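PDB 2R00: aspartate-semialdehyde dehydrogenase from Vibrio cholerae, which catalyses the NADPH-dependent reductive dephosphorylation of L-aspartyl-4-phosphate to L-aspartate-semialdehyde, a step on the way to lysine and methionine. Local coordinates for residues V6-A11 against I68-A73; R26-D31 against N323-A328; F61-V66 against A88-I93; D102-L107 against R121-I126; L107-V112 against Q221-D226. All blocks are in the same frame, centred on the assembly; numbering follows the deposited sequence.

Contact 1 (V6-A11 against I68-A73); sequences VAIFGA and IALFSA
Phe9 holds CG anti to its backbone N (chi1 180°), whereas Phe71 holds CG anti to its carbonyl carbon (chi1 -83°), and these torsions bring two rings of neighbouring parallel strands together in the Rossmann-type nucleotide-binding domain. The stack is T-shaped: Phe9 turns its CD2 edge onto the centre of the Phe71 face, with centroids 5.1 Å apart and planes at 79°. Phe9 CB lies over the same ring, 3.7 Å from Phe71 CD1, a CH-pi contact. Trp81 of helix 75-87 also meets both rings. The strands are zipped by a ladder of backbone bonds, Ala7 N to Ile68 O, Leu70 N to Ala7 O, Phe9 N to Leu70 O and Ser72 N to Phe9 O, the last being 2.8 Å long. Where the strands end, Gly10 has positive phi, and its CA is 3.6 Å from Ala73 CB. One water donates to both carbonyls there, 2.8 Å from Gly10 O and 2.7 Å from Ser72 O.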
# COMPACT_ATOMS: atom_id res chain seq x y z
N VAL A 6 25.98 -30.21 -8.64
CA VAL A 6 25.38 -28.88 -8.58
C VAL A 6 26.39 -27.84 -8.08
O VAL A 6 27.11 -28.07 -7.11
CB VAL A 6 24.13 -28.88 -7.67
CG1 VAL A 6 23.47 -27.49 -7.63
CG2 VAL A 6 23.12 -29.93 -8.14
N ALA A 7 26.42 -26.70 -8.76
CA ALA A 7 27.21 -25.55 -8.35
C ALA A 7 26.31 -24.43 -7.87
O ALA A 7 25.21 -24.22 -8.41
CB ALA A 7 28.09 -25.04 -9.50
N ILE A 8 26.77 -23.70 -6.86
CA ILE A 8 26.17 -22.43 -6.47
C ILE A 8 27.23 -21.36 -6.69
O ILE A 8 28.31 -21.44 -6.11
CB ILE A 8 25.70 -22.42 -5.00
CG1 ILE A 8 24.59 -23.45 -4.78
CG2 ILE A 8 25.21 -21.02 -4.60
CD1 ILE A 8 24.29 -23.73 -3.30
N PHE A 9 26.92 -20.39 -7.54
CA PHE A 9 27.82 -19.26 -7.79
C PHE A 9 27.32 -18.03 -7.04
O PHE A 9 26.18 -17.62 -7.21
CB PHE A 9 27.97 -18.99 -9.30
CG PHE A 9 28.88 -17.84 -9.64
CD1 PHE A 9 30.01 -17.55 -8.87
CD2 PHE A 9 28.63 -17.06 -10.76
CE1 PHE A 9 30.86 -16.48 -9.20
CE2 PHE A 9 29.47 -16.00 -11.12
CZ PHE A 9 30.59 -15.70 -10.33
N GLY A 10 28.19 -17.45 -6.22
CA GLY A 10 27.80 -16.43 -5.27
C GLY A 10 27.49 -17.08 -3.94
O GLY A 10 26.60 -16.64 -3.20
N ALA A 11 28.24 -18.14 -3.62
CA ALA A 11 27.98 -18.99 -2.46
C ALA A 11 28.15 -18.31 -1.10
O ALA A 11 27.59 -18.79 -0.11
CB ALA A 11 28.84 -20.23 -2.53
N ILE A 68 24.03 -28.76 -13.20
CA ILE A 68 23.17 -27.59 -12.96
C ILE A 68 23.90 -26.59 -12.07
O ILE A 68 24.61 -26.98 -11.13
CB ILE A 68 21.83 -28.01 -12.29
CG1 ILE A 68 21.01 -28.90 -13.22
CG2 ILE A 68 20.99 -26.77 -11.87
CD1 ILE A 68 19.94 -29.71 -12.50
N ALA A 69 23.74 -25.31 -12.37
CA ALA A 69 24.31 -24.28 -11.51
C ALA A 69 23.22 -23.30 -11.12
O ALA A 69 22.39 -22.94 -11.94
CB ALA A 69 25.46 -23.57 -12.21
N LEU A 70 23.23 -22.88 -9.86
CA LEU A 70 22.37 -21.81 -9.37
C LEU A 70 23.25 -20.58 -9.18
O LEU A 70 24.21 -20.61 -8.42
CB LEU A 70 21.70 -22.20 -8.03
CG LEU A 70 21.09 -23.59 -7.82
CD1 LEU A 70 20.58 -23.77 -6.39
CD2 LEU A 70 19.96 -23.86 -8.81
N PHE A 71 22.92 -19.50 -9.90
CA PHE A 71 23.71 -18.27 -9.85
C PHE A 71 22.99 -17.22 -9.01
O PHE A 71 21.81 -16.94 -9.23
CB PHE A 71 23.88 -17.69 -11.27
CG PHE A 71 25.02 -18.29 -12.08
CD1 PHE A 71 25.42 -19.62 -11.92
CD2 PHE A 71 25.64 -17.52 -13.06
CE1 PHE A 71 26.46 -20.15 -12.70
CE2 PHE A 71 26.68 -18.04 -13.84
CZ PHE A 71 27.09 -19.36 -13.67
N SER A 72 23.70 -16.63 -8.06
CA SER A 72 23.16 -15.47 -7.35
C SER A 72 24.26 -14.54 -6.86
O SER A 72 24.35 -14.25 -5.67
CB SER A 72 22.26 -15.90 -6.17
OG SER A 72 21.52 -14.79 -5.68
N ALA A 73 25.08 -14.07 -7.80
CA ALA A 73 26.18 -13.16 -7.48
C ALA A 73 26.08 -11.82 -8.22
O ALA A 73 27.07 -11.13 -8.40
CB ALA A 73 27.53 -13.82 -7.77
O HOH W 1 24.41 -14.91 -3.07

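Contact 2 (R26-D31 against N323-A328); sequences REFPVD and NAVQIA
The loop that links helix 14-25 to strand 30-37 in the nucleotide-binding domain packs here against the long C-terminal helix 316-335, through Arg26 and Phe28 on the loop and Val325, Gln326 and Ala328 on the helix. Phe28 has CG anti to its backbone N (chi1 -167°), which starts the ring toward the helix. CE1 leads: it is 3.7 Å from Ala328 CB and 3.6 Å from Ala328 C, and the latter carbon lies in the ring plane at the edge. Val325 CG1 approaches the same ring obliquely, 4.2 Å from Phe28 CD1. That methyl is shared, since Arg26 CD lies 4.0 Å from Val325 CG1 as the two side chains run past each other in opposite directions. Farther out, the Arg26 guanidinium lies over Gln326, whose CG is 3.7 Å above the guanidinium plane, toward its rim, and 3.8 Å from Arg26 NH1. The guanidinium and amide planes are 41° apart. The polar ends have partners elsewhere: Arg26 NH1 forms a salt bridge with Glu329, and Gln326 NE2 a hydrogen bond with Glu111. Val22 and Leu23 of helix 14-25 also touch Val325. Between Arg26 and Phe28 in the chain, Glu27 takes positive phi and ends helix 14-25 in a Schellman motif, before the chain enters the next strand of a Rossmann-type beta-alpha-beta unit.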
# COMPACT_ATOMS: atom_id res chain seq x y z
N ARG A 26 15.10 -29.38 1.25
CA ARG A 26 14.26 -30.02 0.22
C ARG A 26 14.78 -31.40 -0.21
O ARG A 26 14.17 -32.07 -1.05
CB ARG A 26 14.11 -29.10 -1.00
CG ARG A 26 13.29 -27.85 -0.75
CD ARG A 26 12.74 -27.26 -2.05
NE ARG A 26 11.41 -26.73 -1.81
CZ ARG A 26 10.29 -27.15 -2.41
NH1 ARG A 26 10.31 -28.08 -3.34
NH2 ARG A 26 9.15 -26.58 -2.07
N GLU A 27 15.92 -31.81 0.35
CA GLU A 27 16.52 -33.11 0.04
C GLU A 27 16.72 -33.32 -1.47
O GLU A 27 16.41 -34.38 -2.03
CB GLU A 27 15.70 -34.26 0.68
CG GLU A 27 15.58 -34.17 2.21
CD GLU A 27 14.59 -35.19 2.79
OE1 GLU A 27 14.62 -36.37 2.37
OE2 GLU A 27 13.78 -34.81 3.67
N PHE A 28 17.25 -32.28 -2.13
CA PHE A 28 17.60 -32.36 -3.55
C PHE A 28 18.65 -33.46 -3.76
O PHE A 28 19.59 -33.56 -2.96
CB PHE A 28 18.13 -31.02 -4.06
CG PHE A 28 18.20 -30.93 -5.55
CD1 PHE A 28 17.13 -30.47 -6.29
CD2 PHE A 28 19.35 -31.33 -6.23
CE1 PHE A 28 17.19 -30.40 -7.68
CE2 PHE A 28 19.43 -31.27 -7.62
CZ PHE A 28 18.35 -30.81 -8.34
N PRO A 29 18.49 -34.28 -4.82
CA PRO A 29 19.45 -35.36 -5.06
C PRO A 29 20.81 -34.85 -5.56
O PRO A 29 21.11 -34.92 -6.75
CB PRO A 29 18.76 -36.23 -6.11
CG PRO A 29 17.86 -35.29 -6.85
CD PRO A 29 17.41 -34.27 -5.83
N VAL A 30 21.60 -34.32 -4.63
CA VAL A 30 22.93 -33.84 -4.93
C VAL A 30 23.93 -34.98 -4.75
O VAL A 30 23.93 -35.67 -3.72
CB VAL A 30 23.33 -32.66 -4.00
CG1 VAL A 30 24.79 -32.24 -4.23
CG2 VAL A 30 22.39 -31.48 -4.20
N ASP A 31 24.75 -35.18 -5.78
CA ASP A 31 25.91 -36.03 -5.70
C ASP A 31 27.02 -35.16 -5.11
O ASP A 31 27.30 -35.24 -3.91
CB ASP A 31 26.26 -36.55 -7.10
CG ASP A 31 27.54 -37.37 -7.14
OD1 ASP A 31 27.91 -37.80 -8.25
OD2 ASP A 31 28.18 -37.59 -6.08
N ASN A 323 12.28 -20.84 -5.09
CA ASN A 323 11.78 -20.87 -6.47
C ASN A 323 12.81 -21.51 -7.41
O ASN A 323 12.46 -22.37 -8.24
CB ASN A 323 11.41 -19.46 -6.95
CG ASN A 323 10.51 -19.49 -8.17
OD1 ASN A 323 9.31 -19.73 -8.06
ND2 ASN A 323 11.09 -19.24 -9.35
N ALA A 324 14.06 -21.09 -7.24
CA ALA A 324 15.22 -21.60 -7.99
C ALA A 324 15.41 -23.10 -7.82
O ALA A 324 15.66 -23.81 -8.80
CB ALA A 324 16.48 -20.86 -7.54
N VAL A 325 15.31 -23.59 -6.59
CA VAL A 325 15.43 -25.03 -6.33
C VAL A 325 14.25 -25.82 -6.93
O VAL A 325 14.45 -26.88 -7.53
CB VAL A 325 15.64 -25.33 -4.82
CG1 VAL A 325 15.80 -26.83 -4.56
CG2 VAL A 325 16.87 -24.58 -4.32
N GLN A 326 13.03 -25.27 -6.83
CA GLN A 326 11.85 -25.89 -7.45
C GLN A 326 11.99 -26.03 -8.97
O GLN A 326 11.53 -27.02 -9.56
CB GLN A 326 10.60 -25.07 -7.17
CG GLN A 326 10.05 -25.19 -5.76
CD GLN A 326 8.87 -24.27 -5.53
OE1 GLN A 326 9.04 -23.06 -5.44
NE2 GLN A 326 7.68 -24.84 -5.46
N ILE A 327 12.60 -25.02 -9.60
CA ILE A 327 12.94 -25.10 -11.01
C ILE A 327 13.86 -26.29 -11.26
O ILE A 327 13.59 -27.09 -12.15
CB ILE A 327 13.62 -23.79 -11.52
CG1 ILE A 327 12.63 -22.61 -11.47
CG2 ILE A 327 14.15 -23.99 -12.94
CD1 ILE A 327 13.27 -21.22 -11.61
N ALA A 328 14.92 -26.41 -10.46
CA ALA A 328 15.91 -27.49 -10.58
C ALA A 328 15.29 -28.88 -10.37
O ALA A 328 15.70 -29.85 -11.01
CB ALA A 328 17.05 -27.29 -9.59

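Contact 3 (F61-V66 against A88-I93); sequences FDWSQV and AGVVVI
Val90 projects its two methyls toward a concave patch formed by Trp63 and Val66, and CG2 fits farthest in. This methyl is 3.2 Å from Trp63 O, 3.9 Å from Trp63 CB and 3.7 Å from Val66 CG2, so one carbon touches backbone and side chains together. Val90 CG1 also touches Val66 CG2, at 3.9 Å. Val66 (chi1 -68°) sets CG2 between its backbone N and carbonyl carbon, and from there the methyl meets both branches of Val90, the two side chains crossing obliquely. A smaller bump, Ala88 CB, closes the patch beside Trp63, at 3.6 Å from Trp63 CB. The backbone under the hollow is a 3-10 turn, 63-65, with Val66 N bonded to Trp63 O, and an Asx turn, Ser64 N to Asp62 OD1, leads into it. Gly89, with positive phi (94°), ends helix 75-87 in a Schellman motif just before strand 91-94, while the Trp63 side chain packs on Trp81, Ile84 and Ala85 of that helix and on Leu36 of strand 30-37.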
# COMPACT_ATOMS: atom_id res chain seq x y z
N PHE A 61 37.49 -22.65 -12.00
CA PHE A 61 36.53 -23.76 -11.98
C PHE A 61 36.34 -24.44 -13.34
O PHE A 61 36.20 -23.76 -14.36
CB PHE A 61 35.19 -23.29 -11.41
CG PHE A 61 34.23 -24.41 -11.10
CD1 PHE A 61 34.53 -25.35 -10.12
CD2 PHE A 61 33.03 -24.53 -11.80
CE1 PHE A 61 33.64 -26.40 -9.83
CE2 PHE A 61 32.13 -25.56 -11.51
CZ PHE A 61 32.44 -26.50 -10.53
N ASP A 62 36.33 -25.77 -13.32
CA ASP A 62 36.00 -26.60 -14.48
C ASP A 62 34.50 -26.90 -14.43
O ASP A 62 34.04 -27.64 -13.56
CB ASP A 62 36.84 -27.90 -14.47
CG ASP A 62 36.40 -28.90 -15.53
OD1 ASP A 62 35.73 -28.51 -16.50
OD2 ASP A 62 36.74 -30.10 -15.39
N TRP A 63 33.75 -26.32 -15.36
CA TRP A 63 32.28 -26.41 -15.36
C TRP A 63 31.77 -27.78 -15.82
O TRP A 63 30.60 -28.11 -15.59
CB TRP A 63 31.66 -25.29 -16.21
CG TRP A 63 31.88 -23.89 -15.65
CD1 TRP A 63 32.87 -23.02 -15.99
CD2 TRP A 63 31.08 -23.22 -14.67
NE1 TRP A 63 32.74 -21.85 -15.28
CE2 TRP A 63 31.65 -21.94 -14.46
CE3 TRP A 63 29.93 -23.57 -13.94
CZ2 TRP A 63 31.11 -21.01 -13.56
CZ3 TRP A 63 29.39 -22.64 -13.04
CH2 TRP A 63 29.99 -21.37 -12.86
N SER A 64 32.64 -28.56 -16.45
CA SER A 64 32.32 -29.93 -16.89
C SER A 64 31.95 -30.85 -15.73
O SER A 64 31.34 -31.90 -15.92
CB SER A 64 33.49 -30.54 -17.66
OG SER A 64 33.60 -29.94 -18.94
N GLN A 65 32.31 -30.43 -14.52
CA GLN A 65 32.00 -31.17 -13.30
C GLN A 65 30.52 -31.18 -12.92
O GLN A 65 30.09 -32.06 -12.17
CB GLN A 65 32.81 -30.61 -12.13
CG GLN A 65 34.30 -30.79 -12.27
CD GLN A 65 35.07 -30.12 -11.16
OE1 GLN A 65 35.22 -28.90 -11.14
NE2 GLN A 65 35.57 -30.92 -10.23
N VAL A 66 29.73 -30.23 -13.43
CA VAL A 66 28.36 -30.05 -12.93
C VAL A 66 27.27 -30.18 -13.99
O VAL A 66 27.50 -29.91 -15.17
CB VAL A 66 28.17 -28.73 -12.12
CG1 VAL A 66 28.95 -28.78 -10.82
CG2 VAL A 66 28.60 -27.53 -12.92
N ALA A 88 29.75 -25.02 -21.53
CA ALA A 88 30.30 -26.26 -21.01
C ALA A 88 29.23 -27.35 -20.82
O ALA A 88 29.56 -28.47 -20.44
CB ALA A 88 31.04 -26.00 -19.71
N GLY A 89 27.97 -27.01 -21.09
CA GLY A 89 26.86 -27.97 -21.02
C GLY A 89 26.13 -27.98 -19.68
O GLY A 89 25.30 -28.85 -19.44
N VAL A 90 26.43 -27.00 -18.82
CA VAL A 90 25.71 -26.79 -17.56
C VAL A 90 24.38 -26.06 -17.82
O VAL A 90 24.31 -25.15 -18.66
CB VAL A 90 26.56 -25.95 -16.56
CG1 VAL A 90 25.91 -25.90 -15.18
CG2 VAL A 90 27.97 -26.48 -16.46
N VAL A 91 23.31 -26.44 -17.10
CA VAL A 91 22.07 -25.67 -17.14
C VAL A 91 22.07 -24.69 -15.96
O VAL A 91 22.13 -25.10 -14.79
CB VAL A 91 20.79 -26.57 -17.16
CG1 VAL A 91 19.53 -25.70 -17.34
CG2 VAL A 91 20.88 -27.58 -18.27
N VAL A 92 22.03 -23.40 -16.29
CA VAL A 92 22.15 -22.33 -15.31
C VAL A 92 20.76 -21.84 -14.92
O VAL A 92 19.95 -21.51 -15.78
CB VAL A 92 23.00 -21.15 -15.84
CG1 VAL A 92 23.12 -20.03 -14.80
CG2 VAL A 92 24.38 -21.63 -16.28
N ILE A 93 20.48 -21.84 -13.62
CA ILE A 93 19.27 -21.21 -13.10
C ILE A 93 19.73 -19.89 -12.47
O ILE A 93 20.50 -19.89 -11.52
CB ILE A 93 18.51 -22.14 -12.10
CG1 ILE A 93 17.98 -23.37 -12.85
CG2 ILE A 93 17.38 -21.36 -11.41
CD1 ILE A 93 17.87 -24.65 -12.00

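Contact 4 (D102-L107 against R121-I126); sequences DYDIPL and RNRNII
A type I turn from Asp102 to Ile105, closed by Ile105 N to Asp102 O, approaches the 121-126 segment, with CA atoms 6.4 Å apart at Asp104 and Asn122 and 5.3 Å at Pro106 and Ile126. Arg123 reaches both acids of the turn. Its NE donates to Asp104 OD2 at 3.2 Å, with the oxygen in the guanidinium plane although the donor sits above the carboxylate plane. Its NH2 forms a longer salt bridge, 3.4 Å from Asp102 OD2, where the carboxylate and guanidinium planes are 79° apart. A water donates to Asp102 OD2 and Asp104 OD1, tying the carboxylates into this salt-bridge network at the approach to strand 125-127, one of the two outermost strands of the Rossmann-type sheet in this chain. Over one guanidinium face lies Ile105 CD1, 4.0 Å from Arg123 NE. Asn122 ND2 bonds to Asp104 O at 2.9 Å, the acceptor lying in the amide plane, and also bonds to Glu119. Deeper in, Ile105 CD1 packs on Ile125 CD1, while Pro106 crosses Ile126 at about a right angle, Pro106 CG being 4.1 Å from Ile126 CG1.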
# COMPACT_ATOMS: atom_id res chain seq x y z
N ASP A 102 15.19 -11.80 -21.92
CA ASP A 102 15.66 -12.42 -23.16
C ASP A 102 14.56 -13.29 -23.76
O ASP A 102 14.05 -14.20 -23.11
CB ASP A 102 16.94 -13.23 -22.94
CG ASP A 102 18.16 -12.34 -22.70
OD1 ASP A 102 18.29 -11.83 -21.58
OD2 ASP A 102 18.98 -12.15 -23.63
N TYR A 103 14.20 -12.98 -25.01
CA TYR A 103 13.11 -13.64 -25.71
C TYR A 103 13.22 -15.17 -25.69
O TYR A 103 12.22 -15.87 -25.51
CB TYR A 103 13.05 -13.15 -27.15
CG TYR A 103 11.97 -13.78 -28.01
CD1 TYR A 103 10.64 -13.50 -27.80
CD2 TYR A 103 12.31 -14.65 -29.06
CE1 TYR A 103 9.65 -14.07 -28.59
CE2 TYR A 103 11.33 -15.22 -29.86
CZ TYR A 103 10.00 -14.92 -29.62
OH TYR A 103 9.02 -15.48 -30.40
N ASP A 104 14.44 -15.66 -25.85
CA ASP A 104 14.73 -17.08 -25.97
C ASP A 104 14.95 -17.82 -24.64
O ASP A 104 15.20 -19.03 -24.64
CB ASP A 104 15.93 -17.27 -26.89
CG ASP A 104 17.14 -16.36 -26.54
OD1 ASP A 104 16.99 -15.27 -25.91
OD2 ASP A 104 18.26 -16.73 -26.95
N ILE A 105 14.85 -17.11 -23.52
CA ILE A 105 15.15 -17.69 -22.21
C ILE A 105 13.88 -17.72 -21.36
O ILE A 105 13.25 -16.67 -21.19
CB ILE A 105 16.31 -16.93 -21.50
CG1 ILE A 105 17.62 -17.11 -22.30
CG2 ILE A 105 16.45 -17.38 -20.01
CD1 ILE A 105 18.84 -16.34 -21.78
N PRO A 106 13.50 -18.91 -20.86
CA PRO A 106 12.30 -19.01 -20.04
C PRO A 106 12.46 -18.32 -18.68
O PRO A 106 13.53 -18.38 -18.07
CB PRO A 106 12.14 -20.53 -19.83
CG PRO A 106 13.54 -21.06 -19.94
CD PRO A 106 14.16 -20.22 -21.03
N LEU A 107 11.38 -17.68 -18.22
CA LEU A 107 11.33 -17.04 -16.90
C LEU A 107 10.28 -17.77 -16.07
O LEU A 107 9.09 -17.67 -16.37
CB LEU A 107 10.95 -15.57 -17.05
CG LEU A 107 10.70 -14.72 -15.78
CD1 LEU A 107 12.03 -14.55 -15.03
CD2 LEU A 107 10.10 -13.35 -16.15
N ARG A 121 16.72 -25.55 -23.20
CA ARG A 121 17.66 -26.02 -24.22
C ARG A 121 18.03 -24.97 -25.28
O ARG A 121 18.99 -25.16 -26.03
CB ARG A 121 17.20 -27.35 -24.84
CG ARG A 121 15.90 -27.32 -25.64
CD ARG A 121 15.78 -28.63 -26.43
NE ARG A 121 14.45 -28.90 -26.98
CZ ARG A 121 14.21 -29.81 -27.93
NH1 ARG A 121 12.96 -30.00 -28.37
NH2 ARG A 121 15.21 -30.52 -28.45
N ASN A 122 17.29 -23.87 -25.32
CA ASN A 122 17.63 -22.74 -26.19
C ASN A 122 19.03 -22.19 -25.92
O ASN A 122 19.79 -21.96 -26.87
CB ASN A 122 16.59 -21.62 -26.04
CG ASN A 122 15.23 -22.00 -26.60
OD1 ASN A 122 15.08 -23.01 -27.30
ND2 ASN A 122 14.22 -21.17 -26.30
N ARG A 123 19.37 -22.00 -24.64
CA ARG A 123 20.59 -21.32 -24.22
C ARG A 123 21.26 -21.98 -23.01
O ARG A 123 22.30 -21.50 -22.53
CB ARG A 123 20.27 -19.85 -23.86
CG ARG A 123 20.01 -18.94 -25.07
CD ARG A 123 21.23 -18.03 -25.38
NE ARG A 123 20.94 -16.60 -25.13
CZ ARG A 123 21.73 -15.76 -24.46
NH1 ARG A 123 22.87 -16.18 -23.95
NH2 ARG A 123 21.39 -14.47 -24.31
N ASN A 124 20.65 -23.05 -22.49
CA ASN A 124 21.09 -23.68 -21.23
C ASN A 124 20.98 -22.71 -20.06
O ASN A 124 21.77 -22.77 -19.11
CB ASN A 124 22.50 -24.28 -21.35
CG ASN A 124 22.52 -25.60 -22.11
OD1 ASN A 124 21.48 -26.19 -22.43
ND2 ASN A 124 23.73 -26.08 -22.43
N ILE A 125 19.99 -21.83 -20.12
CA ILE A 125 19.71 -20.90 -19.04
C ILE A 125 18.20 -20.82 -18.81
O ILE A 125 17.42 -20.79 -19.77
CB ILE A 125 20.28 -19.47 -19.31
CG1 ILE A 125 21.78 -19.51 -19.63
CG2 ILE A 125 20.05 -18.56 -18.10
CD1 ILE A 125 22.27 -18.26 -20.33
N ILE A 126 17.82 -20.82 -17.53
CA ILE A 126 16.46 -20.52 -17.07
C ILE A 126 16.59 -19.35 -16.09
O ILE A 126 17.46 -19.35 -15.24
CB ILE A 126 15.82 -21.73 -16.31
CG1 ILE A 126 15.86 -23.00 -17.16
CG2 ILE A 126 14.39 -21.40 -15.89
CD1 ILE A 126 15.67 -24.30 -16.35
O HOH W 2 18.78 -13.34 -26.05

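Contact 5 (L107-V112 against Q221-D226); sequences LVVPEV and QKIFND
Ile223 points its side chain into a bay lined by Leu107, Val109 and Val112, and its branches divide the work. CG1 meets Leu107, CD1 meets Leu107 and Val109, and CG2 meets Val112. Leu107 crosses it obliquely: Leu107 CG, anti to the backbone N (chi1 174°), lies 3.9 Å from Ile223 CG1, Leu107 CD2 is 3.8 Å from Ile223 CD1, and Ile223 CG1 comes within 3.4 Å of Leu107 O. The valines instead stand at about a right angle to the isoleucine, Val109 CG2 being 4.0 Å from Ile223 CD1 and Val112 CG1 3.8 Å from Ile223 CG2. This joins a loop of the nucleotide-binding domain to the helix carrying Lys222 and Ile223 in the dimerisation domain, where Asn225, at positive phi, is the C-prime residue of a Schellman motif (Asp226 N to Gln221 O, Asn225 N to Lys222 O). Val109 and Val112 belong to one turn, in which Val112 N bonds to Val109 O. Thr133 and Leu137 of helix 131-147 add to the apolar surroundings of Ile223. On the Leu107 flank, the extended chain of Lys222 passes with CD 3.9 Å from Leu107 CB, and its NZ hydrogen-bonds to the carbonyl oxygens of Arg100, Asp102 and Ile105.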
# COMPACT_ATOMS: atom_id res chain seq x y z
N LEU A 107 11.38 -17.68 -18.22
CA LEU A 107 11.33 -17.04 -16.90
C LEU A 107 10.28 -17.77 -16.07
O LEU A 107 9.09 -17.67 -16.37
CB LEU A 107 10.95 -15.57 -17.05
CG LEU A 107 10.70 -14.72 -15.78
CD1 LEU A 107 12.03 -14.55 -15.03
CD2 LEU A 107 10.10 -13.35 -16.15
N VAL A 108 10.71 -18.48 -15.03
CA VAL A 108 9.87 -19.55 -14.48
C VAL A 108 9.46 -19.40 -13.01
O VAL A 108 10.30 -19.19 -12.15
CB VAL A 108 10.52 -20.95 -14.71
CG1 VAL A 108 9.69 -22.05 -14.07
CG2 VAL A 108 10.70 -21.20 -16.23
N VAL A 109 8.15 -19.49 -12.77
CA VAL A 109 7.58 -19.75 -11.45
C VAL A 109 6.90 -21.13 -11.54
O VAL A 109 5.90 -21.28 -12.25
CB VAL A 109 6.50 -18.69 -11.07
CG1 VAL A 109 5.78 -19.08 -9.76
CG2 VAL A 109 7.11 -17.29 -10.96
N PRO A 110 7.49 -22.16 -10.89
CA PRO A 110 7.04 -23.55 -11.06
C PRO A 110 5.56 -23.85 -10.78
O PRO A 110 5.04 -24.80 -11.34
CB PRO A 110 7.94 -24.34 -10.09
CG PRO A 110 9.17 -23.52 -10.00
CD PRO A 110 8.68 -22.10 -10.02
N GLU A 111 4.89 -23.05 -9.95
CA GLU A 111 3.46 -23.25 -9.71
C GLU A 111 2.62 -22.69 -10.85
O GLU A 111 1.43 -23.01 -10.98
CB GLU A 111 3.03 -22.59 -8.40
CG GLU A 111 3.68 -23.18 -7.15
CD GLU A 111 4.96 -22.48 -6.76
OE1 GLU A 111 5.60 -21.83 -7.63
OE2 GLU A 111 5.33 -22.58 -5.57
N VAL A 112 3.24 -21.87 -11.69
CA VAL A 112 2.50 -21.15 -12.70
C VAL A 112 2.82 -21.62 -14.12
O VAL A 112 1.92 -22.04 -14.86
CB VAL A 112 2.70 -19.62 -12.56
CG1 VAL A 112 1.97 -18.87 -13.66
CG2 VAL A 112 2.25 -19.15 -11.19
N GLN A 221 3.75 -10.39 -17.65
CA GLN A 221 3.24 -10.75 -18.97
C GLN A 221 3.94 -11.97 -19.57
O GLN A 221 3.29 -12.79 -20.23
CB GLN A 221 3.36 -9.55 -19.92
CG GLN A 221 2.40 -8.41 -19.60
CD GLN A 221 2.59 -7.21 -20.51
OE1 GLN A 221 3.64 -7.03 -21.12
NE2 GLN A 221 1.56 -6.37 -20.58
N LYS A 222 5.25 -12.06 -19.36
CA LYS A 222 6.04 -13.22 -19.80
C LYS A 222 5.61 -14.51 -19.09
O LYS A 222 5.37 -15.52 -19.74
CB LYS A 222 7.54 -12.98 -19.58
CG LYS A 222 8.45 -14.07 -20.11
CD LYS A 222 9.91 -13.61 -20.20
CE LYS A 222 10.81 -14.61 -20.93
NZ LYS A 222 12.18 -14.03 -21.19
N ILE A 223 5.54 -14.47 -17.77
CA ILE A 223 5.21 -15.66 -16.99
C ILE A 223 3.80 -16.17 -17.32
O ILE A 223 3.61 -17.36 -17.54
CB ILE A 223 5.43 -15.45 -15.48
CG1 ILE A 223 6.93 -15.26 -15.21
CG2 ILE A 223 4.91 -16.66 -14.66
CD1 ILE A 223 7.27 -14.53 -13.89
N PHE A 224 2.83 -15.26 -17.39
CA PHE A 224 1.47 -15.61 -17.82
C PHE A 224 1.41 -15.96 -19.30
O PHE A 224 0.43 -16.54 -19.77
CB PHE A 224 0.49 -14.45 -17.56
CG PHE A 224 -0.07 -14.39 -16.14
CD1 PHE A 224 -0.54 -15.54 -15.50
CD2 PHE A 224 -0.19 -13.17 -15.48
CE1 PHE A 224 -1.08 -15.48 -14.20
CE2 PHE A 224 -0.73 -13.10 -14.18
CZ PHE A 224 -1.18 -14.26 -13.55
N ASN A 225 2.47 -15.60 -20.03
CA ASN A 225 2.52 -15.72 -21.49
C ASN A 225 1.31 -15.06 -22.15
O ASN A 225 0.66 -15.65 -23.03
CB ASN A 225 2.69 -17.18 -21.92
CG ASN A 225 3.09 -17.31 -23.38
OD1 ASN A 225 3.80 -16.45 -23.92
ND2 ASN A 225 2.64 -18.39 -24.02
N ASP A 226 1.00 -13.84 -21.72
CA ASP A 226 -0.24 -13.20 -22.11
C ASP A 226 -0.01 -11.69 -22.24
O ASP A 226 -0.16 -10.94 -21.27
CB ASP A 226 -1.33 -13.54 -21.10
CG ASP A 226 -2.70 -12.98 -21.47
OD1 ASP A 226 -3.69 -13.35 -20.79
OD2 ASP A 226 -2.80 -12.17 -22.42

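In the fold
Contacts 1 to 4 all reach the seven-stranded sheet of the nucleotide-binding domain. Contact 1 pairs strands 4-9 and 68-71. The centres of contacts 1 and 3 are about 10 Å apart. Contact 3 enters the next strand, 91-94, and contact 4 the outermost strand on that side, 125-127. Contact 2 brings the C-terminal helix 316-335 back to this domain, where it packs on strand 91-94 at Ile93 and on Ile126. Along the chain, contact 1 interleaves with contacts 2 and 3, and contact 4 with contact 5, while contacts 3, 4 and 5 are nested within the loop that contact 2 closes. Contacts 4 and 5 share Leu107, their centres about 13 Å apart, and contact 5 leads on to the dimerisation domain, thereby linking the two domains.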